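TATA-box-binding protein (Methanococcus jannaschii, PDB 2Z8U) probably binds the TATA box of archaeal promoters as a general transcription factor and so takes part in starting transcription by RNA polymerase. Local coordinates at residues Ile28-Val33 with Ile63-Lys68; Thr22-Asn27 with Ile96-Asn101; Asp122-Met127 with Asp180-Val185; Ala113-Glu118 with Gly158-Thr163. All blocks are in the same frame, centred on the assembly; numbering follows the deposited sequence.

Contact 1 of 4, residues Ile28-Val33 with Ile63-Lys68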
loop_
_atom_site.group_PDB
_atom_site.type_symbol
_atom_site.label_atom_id
_atom_site.label_comp_id
_atom_site.label_asym_id
_atom_site.label_seq_id
_atom_site.Cartn_x
_atom_site.Cartn_y
_atom_site.Cartn_z
ATOM N N ILE B 28 10.146 0.988 -40.434
ATOM C CA ILE B 28 10.621 2.249 -40.990
ATOM C C ILE B 28 12.088 2.450 -40.632
ATOM O O ILE B 28 12.483 2.303 -39.473
ATOM C CB ILE B 28 9.806 3.461 -40.426
ATOM C CG1 ILE B 28 8.280 3.196 -40.423
ATOM C CG2 ILE B 28 10.200 4.772 -41.148
ATOM C CD1 ILE B 28 7.475 3.845 -41.556
ATOM N N ASP B 29 12.895 2.771 -41.637
ATOM C CA ASP B 29 14.322 2.990 -41.430
ATOM C C ASP B 29 14.484 4.412 -40.922
ATOM O O ASP B 29 14.518 5.343 -41.708
ATOM C CB ASP B 29 15.051 2.750 -42.765
ATOM C CG ASP B 29 16.546 3.000 -42.715
ATOM O OD1 ASP B 29 17.095 3.593 -41.754
ATOM O OD2 ASP B 29 17.188 2.554 -43.693
ATOM N N LEU B 30 14.601 4.579 -39.608
ATOM C CA LEU B 30 14.691 5.939 -39.016
ATOM C C LEU B 30 15.979 6.715 -39.353
ATOM O O LEU B 30 15.966 7.951 -39.378
ATOM C CB LEU B 30 14.487 5.872 -37.492
ATOM C CG LEU B 30 13.107 5.343 -37.058
ATOM C CD1 LEU B 30 13.015 5.299 -35.552
ATOM C CD2 LEU B 30 11.963 6.199 -37.655
ATOM N N GLU B 31 17.081 6.005 -39.596
ATOM C CA GLU B 31 18.301 6.672 -40.071
ATOM C C GLU B 31 18.061 7.435 -41.403
ATOM O O GLU B 31 18.501 8.574 -41.560
ATOM C CB GLU B 31 19.479 5.700 -40.183
ATOM C CG GLU B 31 20.745 6.364 -40.781
ATOM C CD GLU B 31 21.970 5.472 -40.789
ATOM O OE1 GLU B 31 21.830 4.250 -40.525
ATOM O OE2 GLU B 31 23.081 6.002 -41.054
ATOM N N GLU B 32 17.367 6.807 -42.348
ATOM C CA GLU B 32 17.027 7.456 -43.609
ATOM C C GLU B 32 15.980 8.559 -43.434
ATOM O O GLU B 32 16.041 9.567 -44.116
ATOM C CB GLU B 32 16.556 6.430 -44.640
ATOM C CG GLU B 32 17.718 5.624 -45.231
ATOM C CD GLU B 32 17.321 4.823 -46.455
ATOM O OE1 GLU B 32 16.122 4.807 -46.802
ATOM O OE2 GLU B 32 18.220 4.205 -47.064
ATOM N N VAL B 33 15.028 8.374 -42.518
ATOM C CA VAL B 33 14.058 9.451 -42.182
ATOM C C VAL B 33 14.831 10.674 -41.673
ATOM O O VAL B 33 14.598 11.812 -42.110
ATOM C CB VAL B 33 12.999 8.957 -41.150
ATOM C CG1 VAL B 33 12.061 10.074 -40.722
ATOM C CG2 VAL B 33 12.184 7.802 -41.724
ATOM N N ILE B 63 8.263 9.487 -34.307
ATOM C CA ILE B 63 8.134 8.382 -35.247
ATOM C C ILE B 63 8.941 7.165 -34.784
ATOM O O ILE B 63 10.136 7.286 -34.514
ATOM C CB ILE B 63 8.616 8.772 -36.667
ATOM C CG1 ILE B 63 7.976 10.096 -37.125
ATOM C CG2 ILE B 63 8.352 7.609 -37.648
ATOM C CD1 ILE B 63 8.457 10.604 -38.467
ATOM N N PHE B 64 8.296 5.998 -34.753
ATOM C CA PHE B 64 8.971 4.761 -34.353
ATOM C C PHE B 64 9.249 3.841 -35.553
ATOM O O PHE B 64 8.589 3.949 -36.585
ATOM C CB PHE B 64 8.117 4.037 -33.304
ATOM C CG PHE B 64 8.102 4.716 -31.955
ATOM C CD1 PHE B 64 9.198 4.605 -31.092
ATOM C CD2 PHE B 64 7.007 5.452 -31.550
ATOM C CE1 PHE B 64 9.191 5.224 -29.836
ATOM C CE2 PHE B 64 6.981 6.071 -30.287
ATOM C CZ PHE B 64 8.082 5.951 -29.431
ATOM N N ARG B 65 10.224 2.937 -35.404
ATOM C CA ARG B 65 10.515 1.899 -36.402
ATOM C C ARG B 65 9.270 1.033 -36.729
ATOM O O ARG B 65 9.096 0.609 -37.854
ATOM C CB ARG B 65 11.689 1.015 -35.908
ATOM C CG ARG B 65 12.257 0.020 -36.916
ATOM C CD ARG B 65 13.723 -0.404 -36.561
ATOM N NE ARG B 65 14.591 0.776 -36.388
ATOM C CZ ARG B 65 15.190 1.453 -37.379
ATOM N NH1 ARG B 65 15.084 1.067 -38.651
ATOM N NH2 ARG B 65 15.921 2.524 -37.093
ATOM N N SER B 66 8.418 0.787 -35.740
ATOM C CA SER B 66 7.127 0.082 -35.940
ATOM C C SER B 66 6.186 0.780 -36.932
ATOM O O SER B 66 5.231 0.182 -37.419
ATOM C CB SER B 66 6.390 -0.043 -34.609
ATOM O OG SER B 66 5.937 1.243 -34.180
ATOM N N GLY B 67 6.434 2.052 -37.198
ATOM C CA GLY B 67 5.533 2.844 -38.029
ATOM C C GLY B 67 4.578 3.690 -37.205
ATOM O O GLY B 67 3.898 4.558 -37.764
ATOM N N LYS B 68 4.524 3.441 -35.892
ATOM C CA LYS B 68 3.726 4.271 -34.971
ATOM C C LYS B 68 4.212 5.713 -34.969
ATOM O O LYS B 68 5.418 5.971 -34.913
ATOM C CB LYS B 68 3.781 3.737 -33.536
ATOM C CG LYS B 68 3.050 4.634 -32.517
ATOM C CD LYS B 68 3.162 4.015 -31.132
ATOM C CE LYS B 68 2.310 4.737 -30.125
ATOM N NZ LYS B 68 2.566 4.144 -28.775
HETATM O O HOH W 1 17.423 2.425 -39.215
#

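Contact 2 of 4, residues Thr22-Asn27 with Ile96-Asn101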
loop_
_atom_site.group_PDB
_atom_site.type_symbol
_atom_site.label_atom_id
_atom_site.label_comp_id
_atom_site.label_asym_id
_atom_site.label_seq_id
_atom_site.Cartn_x
_atom_site.Cartn_y
_atom_site.Cartn_z
ATOM N N THR B 22 -1.103 7.557 -35.215
ATOM C CA THR B 22 -1.412 6.782 -36.382
ATOM C C THR B 22 -0.269 5.791 -36.630
ATOM O O THR B 22 0.675 5.712 -35.831
ATOM C CB THR B 22 -1.688 7.685 -37.624
ATOM O OG1 THR B 22 -2.232 6.880 -38.665
ATOM C CG2 THR B 22 -0.409 8.364 -38.133
ATOM N N LYS B 23 -0.389 5.019 -37.702
ATOM C CA LYS B 23 0.668 4.145 -38.152
ATOM C C LYS B 23 0.931 4.461 -39.623
ATOM O O LYS B 23 0.012 4.441 -40.434
ATOM C CB LYS B 23 0.261 2.683 -37.958
ATOM C CG LYS B 23 1.418 1.696 -38.219
ATOM C CD LYS B 23 1.085 0.317 -37.643
ATOM C CE LYS B 23 2.294 -0.614 -37.746
ATOM N NZ LYS B 23 2.362 -1.449 -36.513
ATOM N N ILE B 24 2.174 4.774 -39.965
ATOM C CA ILE B 24 2.492 5.206 -41.330
ATOM C C ILE B 24 3.230 4.139 -42.182
ATOM O O ILE B 24 3.529 4.368 -43.350
ATOM C CB ILE B 24 3.254 6.604 -41.345
ATOM C CG1 ILE B 24 4.697 6.484 -40.813
ATOM C CG2 ILE B 24 2.401 7.694 -40.621
ATOM C CD1 ILE B 24 5.527 7.780 -40.964
ATOM N N GLY B 25 3.521 2.989 -41.589
ATOM C CA GLY B 25 4.287 1.938 -42.263
ATOM C C GLY B 25 4.602 0.837 -41.278
ATOM O O GLY B 25 4.011 0.805 -40.214
ATOM N N ASP B 26 5.555 -0.042 -41.614
ATOM C CA ASP B 26 5.743 -1.330 -40.903
ATOM C C ASP B 26 7.106 -1.590 -40.239
ATOM O O ASP B 26 7.193 -2.382 -39.282
ATOM C CB ASP B 26 5.485 -2.512 -41.865
ATOM C CG ASP B 26 4.065 -2.506 -42.464
ATOM O OD1 ASP B 26 3.061 -2.327 -41.722
ATOM O OD2 ASP B 26 3.963 -2.725 -43.699
ATOM N N ASN B 27 8.164 -1.012 -40.791
ATOM C CA ASN B 27 9.531 -1.321 -40.376
ATOM C C ASN B 27 10.378 -0.205 -40.969
ATOM O O ASN B 27 11.202 -0.424 -41.861
ATOM C CB ASN B 27 9.944 -2.725 -40.884
ATOM C CG ASN B 27 11.415 -3.068 -40.629
ATOM O OD1 ASN B 27 12.028 -2.632 -39.649
ATOM N ND2 ASN B 27 11.979 -3.873 -41.525
ATOM N N ILE B 96 11.024 5.876 -49.244
ATOM C CA ILE B 96 10.740 5.138 -48.012
ATOM C C ILE B 96 9.319 4.635 -48.063
ATOM O O ILE B 96 8.380 5.389 -48.354
ATOM C CB ILE B 96 10.996 5.983 -46.726
ATOM C CG1 ILE B 96 12.499 6.222 -46.552
ATOM C CG2 ILE B 96 10.471 5.242 -45.501
ATOM C CD1 ILE B 96 12.900 7.566 -45.937
ATOM N N ASP B 97 9.158 3.348 -47.798
ATOM C CA ASP B 97 7.874 2.716 -47.915
ATOM C C ASP B 97 6.915 3.174 -46.806
ATOM O O ASP B 97 7.147 2.871 -45.638
ATOM C CB ASP B 97 8.027 1.207 -47.850
ATOM C CG ASP B 97 6.750 0.497 -48.199
ATOM O OD1 ASP B 97 5.961 1.064 -48.983
ATOM O OD2 ASP B 97 6.522 -0.620 -47.685
ATOM N N VAL B 98 5.853 3.883 -47.194
ATOM C CA VAL B 98 4.856 4.435 -46.245
ATOM C C VAL B 98 3.423 4.229 -46.712
ATOM O O VAL B 98 3.163 4.040 -47.897
ATOM C CB VAL B 98 5.108 5.947 -45.889
ATOM C CG1 VAL B 98 6.363 6.118 -45.057
ATOM C CG2 VAL B 98 5.180 6.798 -47.131
ATOM N N ILE B 99 2.487 4.221 -45.759
ATOM C CA ILE B 99 1.063 4.157 -46.036
ATOM C C ILE B 99 0.668 5.601 -46.347
ATOM O O ILE B 99 0.952 6.486 -45.552
ATOM C CB ILE B 99 0.285 3.654 -44.761
ATOM C CG1 ILE B 99 0.675 2.202 -44.429
ATOM C CG2 ILE B 99 -1.256 3.801 -44.904
ATOM C CD1 ILE B 99 0.095 1.676 -43.091
ATOM N N GLU B 100 0.019 5.838 -47.483
ATOM C CA GLU B 100 -0.343 7.209 -47.881
ATOM C C GLU B 100 -1.666 7.704 -47.327
ATOM O O GLU B 100 -1.915 8.923 -47.304
ATOM C CB GLU B 100 -0.387 7.326 -49.400
ATOM C CG GLU B 100 0.985 7.407 -50.026
ATOM C CD GLU B 100 0.900 7.855 -51.448
ATOM O OE1 GLU B 100 0.572 9.045 -51.677
ATOM O OE2 GLU B 100 1.150 7.012 -52.334
ATOM N N ASN B 101 -2.516 6.762 -46.912
ATOM C CA ASN B 101 -3.836 7.082 -46.390
ATOM C C ASN B 101 -4.100 6.638 -44.945
ATOM O O ASN B 101 -5.115 5.949 -44.707
ATOM C CB ASN B 101 -4.913 6.490 -47.302
ATOM C CG ASN B 101 -4.778 4.964 -47.483
ATOM O OD1 ASN B 101 -3.686 4.383 -47.317
ATOM N ND2 ASN B 101 -5.896 4.311 -47.836
#

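Contact 3 of 4, residues Asp122-Met127 with Asp180-Val185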
loop_
_atom_site.group_PDB
_atom_site.type_symbol
_atom_site.label_atom_id
_atom_site.label_comp_id
_atom_site.label_asym_id
_atom_site.label_seq_id
_atom_site.Cartn_x
_atom_site.Cartn_y
_atom_site.Cartn_z
ATOM N N ASP B 122 -12.147 27.445 -2.554
ATOM C CA ASP B 122 -12.156 26.858 -1.203
ATOM C C ASP B 122 -13.492 26.171 -0.899
ATOM O O ASP B 122 -13.515 25.072 -0.356
ATOM C CB ASP B 122 -11.831 27.923 -0.144
ATOM C CG ASP B 122 -10.376 28.364 -0.197
ATOM O OD1 ASP B 122 -10.132 29.549 -0.490
ATOM O OD2 ASP B 122 -9.474 27.517 0.024
ATOM N N ASP B 123 -14.595 26.820 -1.280
ATOM C CA ASP B 123 -15.930 26.210 -1.200
ATOM C C ASP B 123 -16.020 24.898 -1.959
ATOM O O ASP B 123 -16.510 23.905 -1.426
ATOM C CB ASP B 123 -17.011 27.168 -1.728
ATOM C CG ASP B 123 -17.393 28.238 -0.726
ATOM O OD1 ASP B 123 -16.958 28.158 0.445
ATOM O OD2 ASP B 123 -18.144 29.166 -1.118
ATOM N N ILE B 124 -15.534 24.898 -3.199
ATOM C CA ILE B 124 -15.594 23.729 -4.060
ATOM C C ILE B 124 -14.728 22.605 -3.458
ATOM O O ILE B 124 -15.147 21.449 -3.417
ATOM C CB ILE B 124 -15.185 24.070 -5.540
ATOM C CG1 ILE B 124 -16.227 24.975 -6.221
ATOM C CG2 ILE B 124 -15.001 22.799 -6.397
ATOM C CD1 ILE B 124 -15.723 25.619 -7.513
ATOM N N ALA B 125 -13.539 22.955 -2.975
ATOM C CA ALA B 125 -12.600 21.965 -2.431
ATOM C C ALA B 125 -13.192 21.203 -1.238
ATOM O O ALA B 125 -12.833 20.045 -0.971
ATOM C CB ALA B 125 -11.312 22.644 -2.016
ATOM N N LEU B 126 -14.075 21.876 -0.515
ATOM C CA LEU B 126 -14.732 21.280 0.651
ATOM C C LEU B 126 -15.983 20.488 0.251
ATOM O O LEU B 126 -16.207 19.390 0.759
ATOM C CB LEU B 126 -15.082 22.365 1.675
ATOM C CG LEU B 126 -15.711 21.978 3.024
ATOM C CD1 LEU B 126 -14.917 20.907 3.794
ATOM C CD2 LEU B 126 -15.900 23.229 3.862
ATOM N N MET B 127 -16.768 21.040 -0.677
ATOM C CA MET B 127 -18.128 20.558 -0.974
ATOM C C MET B 127 -18.225 19.521 -2.094
ATOM O O MET B 127 -19.223 18.795 -2.188
ATOM C CB MET B 127 -19.041 21.743 -1.307
ATOM C CG MET B 127 -19.363 22.615 -0.111
ATOM S SD MET B 127 -19.954 24.269 -0.532
ATOM C CE MET B 127 -20.284 24.883 1.115
ATOM N N ASP B 180 -22.973 21.801 -13.730
ATOM C CA ASP B 180 -23.968 21.271 -12.790
ATOM C C ASP B 180 -23.424 21.186 -11.364
ATOM O O ASP B 180 -24.143 21.410 -10.384
ATOM C CB ASP B 180 -24.449 19.892 -13.248
ATOM C CG ASP B 180 -25.454 19.965 -14.406
ATOM O OD1 ASP B 180 -25.709 18.902 -15.016
ATOM O OD2 ASP B 180 -25.991 21.061 -14.706
ATOM N N THR B 181 -22.143 20.865 -11.260
ATOM C CA THR B 181 -21.485 20.716 -9.970
ATOM C C THR B 181 -21.287 22.085 -9.320
ATOM O O THR B 181 -21.683 22.289 -8.177
ATOM C CB THR B 181 -20.155 19.951 -10.127
ATOM O OG1 THR B 181 -20.432 18.635 -10.619
ATOM C CG2 THR B 181 -19.434 19.833 -8.807
ATOM N N ILE B 182 -20.707 23.028 -10.063
ATOM C CA ILE B 182 -20.535 24.399 -9.567
ATOM C C ILE B 182 -21.868 25.022 -9.107
ATOM O O ILE B 182 -21.921 25.654 -8.047
ATOM C CB ILE B 182 -19.775 25.297 -10.599
ATOM C CG1 ILE B 182 -18.266 25.212 -10.367
ATOM C CG2 ILE B 182 -20.211 26.763 -10.507
ATOM C CD1 ILE B 182 -17.581 24.084 -11.052
ATOM N N LYS B 183 -22.929 24.806 -9.894
ATOM C CA LYS B 183 -24.288 25.263 -9.575
ATOM C C LYS B 183 -24.711 24.903 -8.162
ATOM O O LYS B 183 -25.329 25.707 -7.473
ATOM C CB LYS B 183 -25.312 24.668 -10.548
ATOM C CG LYS B 183 -25.489 25.418 -11.855
ATOM C CD LYS B 183 -26.820 25.027 -12.519
ATOM C CE LYS B 183 -26.999 25.680 -13.893
ATOM N NZ LYS B 183 -25.882 25.325 -14.831
ATOM N N GLU B 184 -24.380 23.690 -7.735
ATOM C CA GLU B 184 -24.775 23.211 -6.414
ATOM C C GLU B 184 -23.970 23.857 -5.279
ATOM O O GLU B 184 -24.263 23.638 -4.105
ATOM C CB GLU B 184 -24.697 21.685 -6.366
ATOM C CG GLU B 184 -25.771 21.007 -7.210
ATOM C CD GLU B 184 -25.345 19.653 -7.733
ATOM O OE1 GLU B 184 -26.135 19.040 -8.482
ATOM O OE2 GLU B 184 -24.221 19.204 -7.403
ATOM N N VAL B 185 -22.972 24.659 -5.649
ATOM C CA VAL B 185 -22.121 25.375 -4.702
ATOM C C VAL B 185 -22.356 26.877 -4.843
ATOM O O VAL B 185 -22.143 27.638 -3.899
ATOM C CB VAL B 185 -20.618 25.060 -4.942
ATOM C CG1 VAL B 185 -19.729 25.858 -3.994
ATOM C CG2 VAL B 185 -20.351 23.566 -4.794
#

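Contact 4 of 4, residues Ala113-Glu118 with Gly158-Thr163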
loop_
_atom_site.group_PDB
_atom_site.type_symbol
_atom_site.label_atom_id
_atom_site.label_comp_id
_atom_site.label_asym_id
_atom_site.label_seq_id
_atom_site.Cartn_x
_atom_site.Cartn_y
_atom_site.Cartn_z
ATOM N N ALA B 113 -13.111 26.415 -21.418
ATOM C CA ALA B 113 -14.400 27.066 -21.341
ATOM C C ALA B 113 -14.348 28.103 -20.218
ATOM O O ALA B 113 -13.398 28.170 -19.454
ATOM C CB ALA B 113 -15.502 26.056 -21.115
ATOM N N ASP B 114 -15.360 28.949 -20.150
ATOM C CA ASP B 114 -15.395 29.940 -19.096
ATOM C C ASP B 114 -16.697 29.764 -18.356
ATOM O O ASP B 114 -17.761 29.660 -18.976
ATOM C CB ASP B 114 -15.225 31.354 -19.664
ATOM C CG ASP B 114 -13.764 31.702 -19.907
ATOM O OD1 ASP B 114 -13.057 32.059 -18.956
ATOM O OD2 ASP B 114 -13.301 31.621 -21.050
ATOM N N LEU B 115 -16.600 29.656 -17.031
ATOM C CA LEU B 115 -17.785 29.388 -16.207
ATOM C C LEU B 115 -18.799 30.541 -16.244
ATOM O O LEU B 115 -19.989 30.311 -16.069
ATOM C CB LEU B 115 -17.392 29.122 -14.755
ATOM C CG LEU B 115 -16.672 27.809 -14.391
ATOM C CD1 LEU B 115 -16.398 27.810 -12.888
ATOM C CD2 LEU B 115 -17.482 26.577 -14.798
ATOM N N GLY B 116 -18.320 31.765 -16.459
ATOM C CA GLY B 116 -19.203 32.963 -16.398
ATOM C C GLY B 116 -19.268 33.548 -14.995
ATOM O O GLY B 116 -19.831 34.655 -14.773
ATOM N N ILE B 117 -18.666 32.825 -14.047
ATOM C CA ILE B 117 -18.524 33.295 -12.665
ATOM C C ILE B 117 -17.102 33.083 -12.180
ATOM O O ILE B 117 -16.365 32.246 -12.727
ATOM C CB ILE B 117 -19.521 32.600 -11.683
ATOM C CG1 ILE B 117 -19.352 31.077 -11.726
ATOM C CG2 ILE B 117 -20.968 32.990 -12.007
ATOM C CD1 ILE B 117 -18.971 30.474 -10.418
ATOM N N GLU B 118 -16.708 33.858 -11.184
ATOM C CA GLU B 118 -15.433 33.673 -10.507
ATOM C C GLU B 118 -15.661 32.766 -9.293
ATOM O O GLU B 118 -16.182 33.221 -8.270
ATOM C CB GLU B 118 -14.814 35.013 -10.131
ATOM C CG GLU B 118 -14.560 35.930 -11.330
ATOM C CD GLU B 118 -14.148 37.319 -10.919
ATOM O OE1 GLU B 118 -14.145 37.623 -9.704
ATOM O OE2 GLU B 118 -13.830 38.125 -11.798
ATOM N N GLY B 158 -12.617 31.831 -13.460
ATOM C CA GLY B 158 -13.756 31.227 -14.166
ATOM C C GLY B 158 -13.321 30.348 -15.340
ATOM O O GLY B 158 -14.116 29.576 -15.851
ATOM N N LYS B 159 -12.059 30.450 -15.754
ATOM C CA LYS B 159 -11.517 29.555 -16.803
ATOM C C LYS B 159 -11.501 28.110 -16.322
ATOM O O LYS B 159 -11.164 27.826 -15.166
ATOM C CB LYS B 159 -10.114 29.981 -17.243
ATOM C CG LYS B 159 -9.498 29.188 -18.462
ATOM C CD LYS B 159 -8.359 30.062 -19.070
ATOM C CE LYS B 159 -8.073 29.751 -20.507
ATOM N NZ LYS B 159 -7.350 30.906 -21.156
ATOM N N VAL B 160 -11.875 27.207 -17.228
ATOM C CA VAL B 160 -11.903 25.765 -16.961
ATOM C C VAL B 160 -11.091 25.129 -18.081
ATOM O O VAL B 160 -11.247 25.502 -19.256
ATOM C CB VAL B 160 -13.354 25.223 -17.048
ATOM C CG1 VAL B 160 -13.383 23.713 -16.989
ATOM C CG2 VAL B 160 -14.208 25.807 -15.940
ATOM N N VAL B 161 -10.233 24.183 -17.730
ATOM C CA VAL B 161 -9.464 23.458 -18.738
ATOM C C VAL B 161 -9.829 22.003 -18.537
ATOM O O VAL B 161 -9.754 21.486 -17.415
ATOM C CB VAL B 161 -7.938 23.647 -18.540
ATOM C CG1 VAL B 161 -7.115 22.725 -19.483
ATOM C CG2 VAL B 161 -7.542 25.112 -18.694
ATOM N N ILE B 162 -10.211 21.327 -19.616
ATOM C CA ILE B 162 -10.516 19.904 -19.537
ATOM C C ILE B 162 -9.467 19.128 -20.341
ATOM O O ILE B 162 -9.213 19.472 -21.500
ATOM C CB ILE B 162 -11.935 19.618 -20.066
ATOM C CG1 ILE B 162 -12.968 20.513 -19.348
ATOM C CG2 ILE B 162 -12.288 18.151 -19.887
ATOM C CD1 ILE B 162 -14.317 20.567 -20.036
ATOM N N THR B 163 -8.840 18.118 -19.722
ATOM C CA THR B 163 -7.813 17.309 -20.405
ATOM C C THR B 163 -8.165 15.829 -20.360
ATOM O O THR B 163 -9.051 15.418 -19.609
ATOM C CB THR B 163 -6.386 17.557 -19.836
ATOM O OG1 THR B 163 -6.281 17.026 -18.507
ATOM C CG2 THR B 163 -6.068 19.052 -19.755
#

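Contact 1 of 4, residues Ile28-Val33 with Ile63-Lys68
Ile28 N donates to Arg65 O at 2.8 Å, in the carbonyl plane and on a lone pair. The N-H...O angle is 158°. This is the one direct hydrogen bond between the two segments. A water makes a second, indirect link: it donates to Asp29 OD1 and is held weakly by Arg65 NH2. Asp29 OD1 also caps the helix that starts at Leu30, taking Glu32 N from above the carboxylate plane. Asp29 is thus an N-cap residue. The Arg65 chain leaves with CG anti to the backbone N and bends at chi3 (-53°). The bend turns one face of the guanidinium to Ile28 O and Leu30 CG. Arg65 NH1 comes within 3.0 Å of Ile28 O, but the angle is too poor for a hydrogen bond. Tyr42 OH is a further, weak partner of NH2.

The contact joins the start of helix 30-36 to the type I turn Phe64-Gly67, which links strands 59-63 and 68-72 in the first of the two TBP repeats. Leu30 points toward this hairpin. Its CD1 lies 3.6 Å from Ile63 O, and its CD2 meets Ile63 CG2 at 3.9 Å, the two side chains crossing obliquely. An alanine in place of Leu30 would lose both methyl contacts and the CG over the Arg65 guanidinium, and would probably loosen the fit of the helix start on the hairpin. Ile28 CG1 rests on Gly67 CA at 3.7 Å. Deeper along the helix, Val33 CG1 faces Ile63 CD1 at 4.3 Å.

Contact 2 of 4, residues Thr22-Asn27 with Ile96-Asn101
Ile24 O is the best-held polar atom, gripped by one hydrogen bond and one weaker CH contact. Ile99 N donates to it at 2.6 Å, with a nearly straight N-H...O angle of 170°. The N-H comes from above the carbonyl plane, 40° out of it, and not along a lone pair. Val98 CA adds a CA-H...O contact at 3.2 Å. In the TBP fold this pairing ties the chain just past strand 14-23, in the first repeat, to the connection between helix 77-94 and strand 105-114, which leads into the second repeat.

Ile99 points toward the other segment and lies along its backbone. Its CB lies beside Ile24 O, and CG1, anti to the carbonyl carbon (chi1 -65°), stays alongside it. The CD1 tip reaches on to Lys23 O at 3.8 Å. An alanine in place of Ile99 would remove CG1 and CD1 and would probably leave the strand end less well covered. Val98 turns another way. Its CB is 3.4 Å from Ile24 O, and its CG1 only just meets Ile24 CD1. Ile24 and Val98 also pack on Ile88 of helix 77-94.

Gly25 N is buried here and has no polar partner in the model; Ile99 CD1 lies 4.0 Å from it.

Contact 3 of 4, residues Asp122-Met127 with Asp180-Val185
Met127 leaves its helix with CG anti to the carbonyl carbon (chi1 -70°), and the chain is extended beyond CG. Its CB lies 4.1 Å from Val185 CG2. Further out, Met127 SD meets the other methyl, Val185 CG1, at 3.8 Å. The two side chains cross obliquely, so Met127 takes one methyl near its base and the other near its tip.

Val185 is the last residue modelled and points toward helix 121-127. Its CG1 is anti to the backbone N (chi1 177°). This methyl carries most of the contact. Val185 CG1 also touches Asp123 CB at 3.8 Å, and Ile124 CG1 lies a little further off at 4.2 Å. Asp123, Ile124 and Met127 together offer it one side of the helix. Asp123 contributes the CB end of its side chain here. Val185 N is itself bonded to Ile182 O at 2.8 Å, which fixes the backbone where the valine reaches across.

Ile124 makes the second point of packing. Its CD1 meets Ile182 CG1 at 3.8 Å, again with the chains crossing obliquely. Ile124 is buried and also rests on Leu141 of strand 141-146. Across the subunit boundary, Met127 packs on Val51 of the second subunit.

The contact is wholly apolar and lies near the protein surface. It sets the short helix 121-127 against the C-terminal end of the long helix 168-183. This is the packing of the short and long helices of the second TBP repeat, beside the curved antiparallel sheet that makes the saddle.

Contact 4 of 4, residues Ala113-Glu118 with Gly158-Thr163
Leu115 and Val160 cross at about a right angle, next to an antiparallel pairing of strands 105-114 and 159-163. Both strands belong to the curved sheet of the TBP saddle, in its second repeat. Leu115 follows the last strand residue and has CG anti to the carbonyl carbon (chi1 -71°). Its CG sits 3.5 Å from Val160 CG2, and CD2 touches the same methyl. That methyl is anti to the carbonyl carbon of its own residue, which turns it to meet the leucine. Leu115 also packs on Leu179 of helix 168-183.

Ala113 and Val160 form the hydrogen-bonded pair and direct their side chains to one face of the sheet. Ala113 N donates to Val160 O at 3.0 Å, in the carbonyl plane. Val160 N donates back to Ala113 O, from above that carbonyl plane. Asp114 and Lys159 are the next, non-hydrogen-bonded pair and lie on the other face. Asp114 OD1 turns over the backbone of Lys159, 3.6 Å from its CA. The extended lysine chain carries NZ away, and the two charges do not meet.

Past the strand end, Leu115 N donates to Gly158 O at 2.8 Å, with an N-H...O angle of 168°. Gly158 has no side chain where a CB would clash with Ile117 O, and its CA lies only 3.1 Å from that oxygen.

Contacts 1 and 2 lie at one end of the saddle, contacts 3 and 4 at the other. Contacts 1 and 2 meet directly: Gly67 O probably accepts from Ile24 N. Contacts 3 and 4 share a small apolar cluster, where Ile182 touches Leu115 and Ile117. The centres of contacts 1 and 3 are about 49 Å apart. Contacts 2 and 4 reach neighbouring strands of one sheet, 14-23 and 105-114, yet do not touch. Contact 4 is regular strand pairing, while contacts 1 and 2 each rest on one direct backbone bond between loops. Contact 3 is surface helix packing by side chains alone; the other three are partly buried.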